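Local coordinates for protein lipoxygenase (Cyanothece sp., PDB 5EK8) that probably inserts molecular oxygen into polyunsaturated fatty acids as a 9R-lipoxygenase, using a non-heme iron, at residues A[6-9]-A[10-14]. Sequence-based numbering, arbitrary orientation.
Sequences KTIF and DEIKA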
loop_
_atom_site.group_PDB
_atom_site.type_symbol
_atom_site.label_atom_id
_atom_site.label_comp_id
_atom_site.label_asym_id
_atom_site.label_seq_id
_atom_site.Cartn_x
_atom_site.Cartn_y
_atom_site.Cartn_z
ATOM N N LYS A 6 13.699 8.433 -29.383
ATOM C CA LYS A 6 13.980 7.947 -28.036
ATOM C C LYS A 6 12.826 7.135 -27.455
ATOM O O LYS A 6 13.048 6.143 -26.764
ATOM C CB LYS A 6 14.315 9.113 -27.100
ATOM C CG LYS A 6 15.633 9.821 -27.417
ATOM C CD LYS A 6 16.698 8.851 -27.930
ATOM C CE LYS A 6 17.203 7.903 -26.855
ATOM N NZ LYS A 6 17.998 6.802 -27.461
ATOM N N THR A 7 11.597 7.563 -27.726
ATOM C CA THR A 7 10.424 6.821 -27.284
ATOM C C THR A 7 10.458 5.406 -27.852
ATOM O O THR A 7 10.293 4.422 -27.119
ATOM C CB THR A 7 9.124 7.529 -27.705
ATOM O OG1 THR A 7 8.925 8.678 -26.877
ATOM C CG2 THR A 7 7.933 6.612 -27.559
ATOM N N ILE A 8 10.697 5.312 -29.157
ATOM C CA ILE A 8 10.764 4.012 -29.813
ATOM C C ILE A 8 11.835 3.121 -29.182
ATOM O O ILE A 8 11.540 1.998 -28.740
ATOM C CB ILE A 8 11.042 4.160 -31.318
ATOM C CG1 ILE A 8 9.856 4.833 -32.009
ATOM C CG2 ILE A 8 11.299 2.807 -31.948
ATOM C CD1 ILE A 8 9.971 4.884 -33.513
ATOM N N PHE A 9 13.067 3.630 -29.112
ATOM C CA PHE A 9 14.170 2.848 -28.553
ATOM C C PHE A 9 13.897 2.449 -27.109
ATOM O O PHE A 9 14.391 1.428 -26.636
ATOM C CB PHE A 9 15.492 3.617 -28.633
ATOM C CG PHE A 9 16.072 3.691 -30.018
ATOM C CD1 PHE A 9 16.422 2.540 -30.697
ATOM C CD2 PHE A 9 16.286 4.914 -30.633
ATOM C CE1 PHE A 9 16.956 2.602 -31.972
ATOM C CE2 PHE A 9 16.823 4.987 -31.909
ATOM C CZ PHE A 9 17.158 3.828 -32.580
ATOM N N ASP A 10 13.114 3.261 -26.407
ATOM C CA ASP A 10 12.817 2.987 -25.007
ATOM C C ASP A 10 11.816 1.850 -24.883
ATOM O O ASP A 10 11.979 0.964 -24.044
ATOM C CB ASP A 10 12.281 4.236 -24.295
ATOM C CG ASP A 10 13.382 5.217 -23.911
ATOM O OD1 ASP A 10 14.571 4.820 -23.897
ATOM O OD2 ASP A 10 13.045 6.383 -23.605
ATOM N N GLU A 11 10.775 1.887 -25.709
ATOM C CA GLU A 11 9.798 0.800 -25.740
ATOM C C GLU A 11 10.475 -0.518 -26.103
ATOM O O GLU A 11 10.265 -1.553 -25.449
ATOM C CB GLU A 11 8.675 1.107 -26.733
ATOM C CG GLU A 11 7.796 2.272 -26.324
ATOM C CD GLU A 11 7.065 2.013 -25.018
ATOM O OE1 GLU A 11 6.486 0.912 -24.875
ATOM O OE2 GLU A 11 7.084 2.904 -24.134
ATOM N N ILE A 12 11.304 -0.465 -27.142
ATOM C CA ILE A 12 12.097 -1.618 -27.547
ATOM C C ILE A 12 12.953 -2.150 -26.402
ATOM O O ILE A 12 12.913 -3.341 -26.084
ATOM C CB ILE A 12 13.004 -1.261 -28.733
ATOM C CG1 ILE A 12 12.152 -1.005 -29.979
ATOM C CG2 ILE A 12 14.040 -2.359 -28.972
ATOM C CD1 ILE A 12 12.899 -0.321 -31.090
ATOM N N LYS A 13 13.714 -1.255 -25.787
ATOM C CA LYS A 13 14.572 -1.582 -24.653
ATOM C C LYS A 13 13.813 -2.314 -23.551
ATOM O O LYS A 13 14.236 -3.377 -23.085
ATOM C CB LYS A 13 15.194 -0.304 -24.087
ATOM C CG LYS A 13 16.297 -0.531 -23.068
ATOM C CD LYS A 13 16.650 0.762 -22.335
ATOM C CE LYS A 13 17.116 1.851 -23.293
ATOM N NZ LYS A 13 17.575 3.072 -22.564
ATOM N N ALA A 14 12.681 -1.741 -23.154
ATOM C CA ALA A 14 11.833 -2.334 -22.126
ATOM C C ALA A 14 11.424 -3.754 -22.496
ATOM O O ALA A 14 11.553 -4.686 -21.685
ATOM C CB ALA A 14 10.598 -1.469 -21.897
#
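The flat carboxylate of Asp-10 turns one face to the backbone carbonyl of Lys-6, whose O sits almost directly above CG at 3.0 Å. Both carboxylate oxygens and that carbonyl are acceptors, so this is contact without a bond; Asp-10 places its group there with CG beside its own backbone N (chi1 -79°). At the OD1 end of the carboxylate the partner is Lys-13, one turn further on the same surface: its chain bends at chi3 and brings NZ of Lys-13 to 3.7 Å from OD1 of Asp-10, a long salt bridge. NZ of Lys-6 stays 5.3 Å from OD1 of Asp-10, near enough perhaps to add to a favourable field. CB of Phe-9 heads away from residues 10-14, and the side chain meets them through that atom, 3.3 Å from Asp-10 N.

Under the side chains runs the i to i+4 ladder of an alpha-helix. Ile-12 N to Ile-8 O, Glu-11 N to Thr-7 O and Lys-13 N to Phe-9 O are helical bonds of 2.9 Å. Asp-10 N bonds to Lys-6 O and, weakly, to Thr-7 O. Ile-8 and Ile-12 lie side by side, CG2 of the first 3.6 Å from CD1 of the second.

The whole is a worked case of i to i+4 and i to i+3 side-chain packing on a surface helix. Within helix 2-21, Thr-7 OG1 bonds back to Thr-3 O, while Thr-7, Ile-8 and Glu-11 rest on helix 188-214, where Glu-11 forms a salt bridge with Lys-205.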